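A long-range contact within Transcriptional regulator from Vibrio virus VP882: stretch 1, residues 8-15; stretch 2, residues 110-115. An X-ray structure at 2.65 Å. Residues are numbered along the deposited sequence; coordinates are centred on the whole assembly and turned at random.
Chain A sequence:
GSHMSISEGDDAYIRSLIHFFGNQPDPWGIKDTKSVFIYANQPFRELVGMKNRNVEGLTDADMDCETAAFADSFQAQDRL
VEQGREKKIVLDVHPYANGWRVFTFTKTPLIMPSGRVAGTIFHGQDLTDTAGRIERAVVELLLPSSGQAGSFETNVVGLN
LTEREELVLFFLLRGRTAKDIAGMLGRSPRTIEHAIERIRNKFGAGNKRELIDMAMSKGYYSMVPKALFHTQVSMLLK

Stretch 1, residues 8-15: EGDDAYIR
Stretch 2 110-115: LIMPSG

Helix 8–15, part of a longer helix, packs against an irregular segment, 110–115, with 320 Å² buried; the CA atoms of D10 and P113 come nearest, 6.3 Å apart. Y13, D10 and P113 supply most of the covered surface. Y13 (chi1 t, 169°; chi2 −103°) points its CA-to-CB bond toward the segment. P113 CD sits over one ring face, 4.0 Å from the centroid of the Y13 ring and 24° off the normal, a CH-pi contact suited to the compact proline ring (C-gamma endo; phi/psi −63/−5). Y13 CE1 meets M112 CG at 3.4 Å, and Y13 OH lies 2.9 Å from I111 O. M112 (phi/psi −139/177; chi1 m, chi2 142°, chi3 m) is buried, and M112 CG also lies 4.1 Å from I14 CD1 (I14 chi1 −97°, chi2 p), so this apolar methylene touches both helix residues. D10 leaves sideways, but with chi1 m (−85°) and chi2 −179° its short acidic side chain brings oxygens to the P113–S114 backbone: D10 OD2 lies 3.3 Å from P113 CG and 3.1 Å from S114 N, D10 OD1 3.0 Å from S114 CB. After P113, G115 N hydrogen-bonds M112 O at 2.5 Å, closing a tight turn; phi/psi 90/−4 suits glycine at G115 because a CB would jam against the preceding carbonyl.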

ATOM      1  N   GLU A   8      16.162 -33.084   3.619  1.00153.67           N
ATOM      2  CA  GLU A   8      17.408 -32.341   3.470  1.00148.35           C
ATOM      3  C   GLU A   8      17.146 -30.983   2.847  1.00143.55           C
ATOM      4  O   GLU A   8      17.585 -29.946   3.367  1.00139.56           O
ATOM      5  CB  GLU A   8      18.388 -33.133   2.601  1.00151.63           C
ATOM      6  CG  GLU A   8      18.443 -34.613   2.921  1.00155.99           C
ATOM      7  CD  GLU A   8      19.621 -34.998   3.797  1.00160.68           C
ATOM      8  OE1 GLU A   8      19.831 -36.214   3.987  1.00149.48           O
ATOM      9  OE2 GLU A   8      20.340 -34.100   4.290  1.00160.48           O
ATOM     10  N   GLY A   9      16.381 -30.964   1.757  1.00146.65           N
ATOM     11  CA  GLY A   9      16.086 -29.715   1.089  1.00141.67           C
ATOM     12  C   GLY A   9      15.117 -28.858   1.869  1.00141.93           C
ATOM     13  O   GLY A   9      15.217 -27.631   1.840  1.00133.72           O
ATOM     14  N   ASP A  10      14.203 -29.480   2.619  1.00141.98           N
ATOM     15  CA  ASP A  10      13.268 -28.683   3.405  1.00124.19           C
ATOM     16  C   ASP A  10      13.931 -28.026   4.609  1.00121.28           C
ATOM     17  O   ASP A  10      13.378 -27.064   5.155  1.00130.49           O
ATOM     18  CB  ASP A  10      12.098 -29.542   3.875  1.00116.51           C
ATOM     19  CG  ASP A  10      11.006 -29.646   2.843  1.00127.73           C
ATOM     20  OD1 ASP A  10      10.000 -30.316   3.138  1.00126.11           O
ATOM     21  OD2 ASP A  10      11.152 -29.067   1.744  1.00124.46           O
ATOM     22  N   ASP A  11      15.093 -28.523   5.042  1.00121.56           N
ATOM     23  CA  ASP A  11      15.838 -27.834   6.092  1.00121.71           C
ATOM     24  C   ASP A  11      16.914 -26.895   5.553  1.00118.88           C
ATOM     25  O   ASP A  11      17.170 -25.835   6.154  1.00111.77           O
ATOM     26  CB  ASP A  11      16.489 -28.867   7.020  1.00136.03           C
ATOM     27  CG  ASP A  11      17.004 -28.258   8.305  1.00133.56           C
ATOM     28  OD1 ASP A  11      18.090 -27.649   8.271  1.00127.62           O
ATOM     29  OD2 ASP A  11      16.329 -28.397   9.348  1.00141.45           O
ATOM     30  N   ALA A  12      17.469 -27.206   4.380  1.00131.73           N
ATOM     31  CA  ALA A  12      18.316 -26.243   3.685  1.00130.68           C
ATOM     32  C   ALA A  12      17.535 -24.998   3.286  1.00136.32           C
ATOM     33  O   ALA A  12      18.034 -23.878   3.424  1.00130.82           O
ATOM     34  CB  ALA A  12      18.954 -26.894   2.457  1.00124.74           C
ATOM     35  N   TYR A  13      16.305 -25.174   2.796  1.00135.64           N
ATOM     36  CA  TYR A  13      15.464 -24.045   2.416  1.00129.03           C
ATOM     37  C   TYR A  13      15.103 -23.178   3.622  1.00120.78           C
ATOM     38  O   TYR A  13      15.090 -21.945   3.529  1.00107.30           O
ATOM     39  CB  TYR A  13      14.218 -24.576   1.699  1.00123.86           C
ATOM     40  CG  TYR A  13      13.121 -23.569   1.457  1.00128.68           C
ATOM     41  CD1 TYR A  13      11.981 -23.564   2.244  1.00122.60           C
ATOM     42  CD2 TYR A  13      13.216 -22.634   0.434  1.00122.39           C
ATOM     43  CE1 TYR A  13      10.967 -22.650   2.029  1.00114.14           C
ATOM     44  CE2 TYR A  13      12.201 -21.712   0.211  1.00116.55           C
ATOM     45  CZ  TYR A  13      11.078 -21.729   1.015  1.00116.04           C
ATOM     46  OH  TYR A  13      10.056 -20.825   0.818  1.00103.42           O
ATOM     47  N   ILE A  14      14.840 -23.798   4.776  1.00122.14           N
ATOM     48  CA  ILE A  14      14.479 -23.015   5.960  1.00117.49           C
ATOM     49  C   ILE A  14      15.680 -22.223   6.479  1.00115.25           C
ATOM     50  O   ILE A  14      15.537 -21.068   6.915  1.00120.43           O
ATOM     51  CB  ILE A  14      13.869 -23.930   7.041  1.00118.38           C
ATOM     52  CG1 ILE A  14      12.340 -23.884   6.987  1.00105.24           C
ATOM     53  CG2 ILE A  14      14.348 -23.550   8.451  1.00104.63           C
ATOM     54  CD1 ILE A  14      11.763 -24.270   5.644  1.00 94.53           C
ATOM     55  N   ARG A  15      16.883 -22.807   6.433  1.00116.29           N
ATOM     56  CA  ARG A  15      18.051 -22.039   6.872  1.00116.36           C
ATOM     57  C   ARG A  15      18.421 -20.966   5.849  1.00113.81           C
ATOM     58  O   ARG A  15      18.908 -19.891   6.218  1.00110.37           O
ATOM     59  CB  ARG A  15      19.236 -22.953   7.162  1.00128.73           C
ATOM     60  CG  ARG A  15      20.000 -23.477   5.952  1.00126.97           C
ATOM     61  CD  ARG A  15      21.158 -24.375   6.395  1.00115.93           C
ATOM     62  NE  ARG A  15      20.699 -25.543   7.145  1.00133.02           N
ATOM     63  CZ  ARG A  15      20.722 -25.646   8.470  1.00131.25           C
ATOM     64  NH1 ARG A  15      20.285 -26.750   9.057  1.00122.65           N
ATOM     65  NH2 ARG A  15      21.174 -24.643   9.209  1.00141.35           N
ATOM     66  N   LEU A 110       3.383 -20.478   3.728  1.00109.99           N
ATOM     67  CA  LEU A 110       4.739 -21.014   3.603  1.00121.35           C
ATOM     68  C   LEU A 110       4.745 -22.305   2.793  1.00140.96           C
ATOM     69  O   LEU A 110       4.286 -23.360   3.255  1.00137.04           O
ATOM     70  CB  LEU A 110       5.379 -21.200   4.974  1.00109.12           C
ATOM     71  CG  LEU A 110       6.866 -21.565   4.896  1.00113.74           C
ATOM     72  CD1 LEU A 110       7.702 -20.869   5.961  1.00101.71           C
ATOM     73  CD2 LEU A 110       7.056 -23.046   5.014  1.00118.11           C
ATOM     74  N   ILE A 111       5.193 -22.201   1.552  1.00143.25           N
ATOM     75  CA  ILE A 111       5.452 -23.365   0.712  1.00131.99           C
ATOM     76  C   ILE A 111       6.950 -23.527   0.540  1.00135.61           C
ATOM     77  O   ILE A 111       7.723 -22.566   0.599  1.00136.03           O
ATOM     78  CB  ILE A 111       4.697 -23.211  -0.625  1.00122.91           C
ATOM     79  CG1 ILE A 111       3.271 -22.710  -0.393  1.00111.29           C
ATOM     80  CG2 ILE A 111       4.692 -24.505  -1.423  1.00127.08           C
ATOM     81  CD1 ILE A 111       3.108 -21.222  -0.551  1.00109.86           C
ATOM     82  N   MET A 112       7.356 -24.780   0.397  1.00134.87           N
ATOM     83  CA  MET A 112       8.751 -25.182   0.343  1.00139.84           C
ATOM     84  C   MET A 112       8.926 -26.256  -0.716  1.00137.05           C
ATOM     85  O   MET A 112       7.930 -26.704  -1.295  1.00136.24           O
ATOM     86  CB  MET A 112       9.202 -25.751   1.694  1.00133.01           C
ATOM     87  CG  MET A 112       8.759 -25.048   2.952  1.00119.56           C
ATOM     88  SD  MET A 112       8.373 -26.259   4.237  1.00124.28           S
ATOM     89  CE  MET A 112       7.016 -27.142   3.460  1.00119.70           C
ATOM     90  N   PRO A 113      10.161 -26.731  -0.987  1.00127.39           N
ATOM     91  CA  PRO A 113      10.323 -27.747  -2.033  1.00127.63           C
ATOM     92  C   PRO A 113       9.588 -29.038  -1.686  1.00139.12           C
ATOM     93  O   PRO A 113       9.554 -29.976  -2.488  1.00141.50           O
ATOM     94  CB  PRO A 113      11.844 -27.956  -2.089  1.00137.75           C
ATOM     95  CG  PRO A 113      12.372 -27.365  -0.837  1.00130.30           C
ATOM     96  CD  PRO A 113      11.473 -26.194  -0.594  1.00124.31           C
ATOM     97  N   SER A 114       9.010 -29.085  -0.475  1.00138.75           N
ATOM     98  CA  SER A 114       7.960 -30.058  -0.186  1.00133.57           C
ATOM     99  C   SER A 114       6.707 -29.815  -1.018  1.00136.11           C
ATOM    100  O   SER A 114       6.137 -30.757  -1.592  1.00123.27           O
ATOM    101  CB  SER A 114       7.635 -30.010   1.306  1.00131.81           C
ATOM    102  OG  SER A 114       6.273 -30.295   1.546  1.00128.85           O
ATOM    103  N   GLY A 115       6.256 -28.565  -1.094  1.00143.77           N
ATOM    104  CA  GLY A 115       4.953 -28.249  -1.634  1.00136.25           C
ATOM    105  C   GLY A 115       3.829 -28.242  -0.616  1.00135.81           C
ATOM    106  O   GLY A 115       2.680 -27.944  -0.980  1.00105.59           O
TER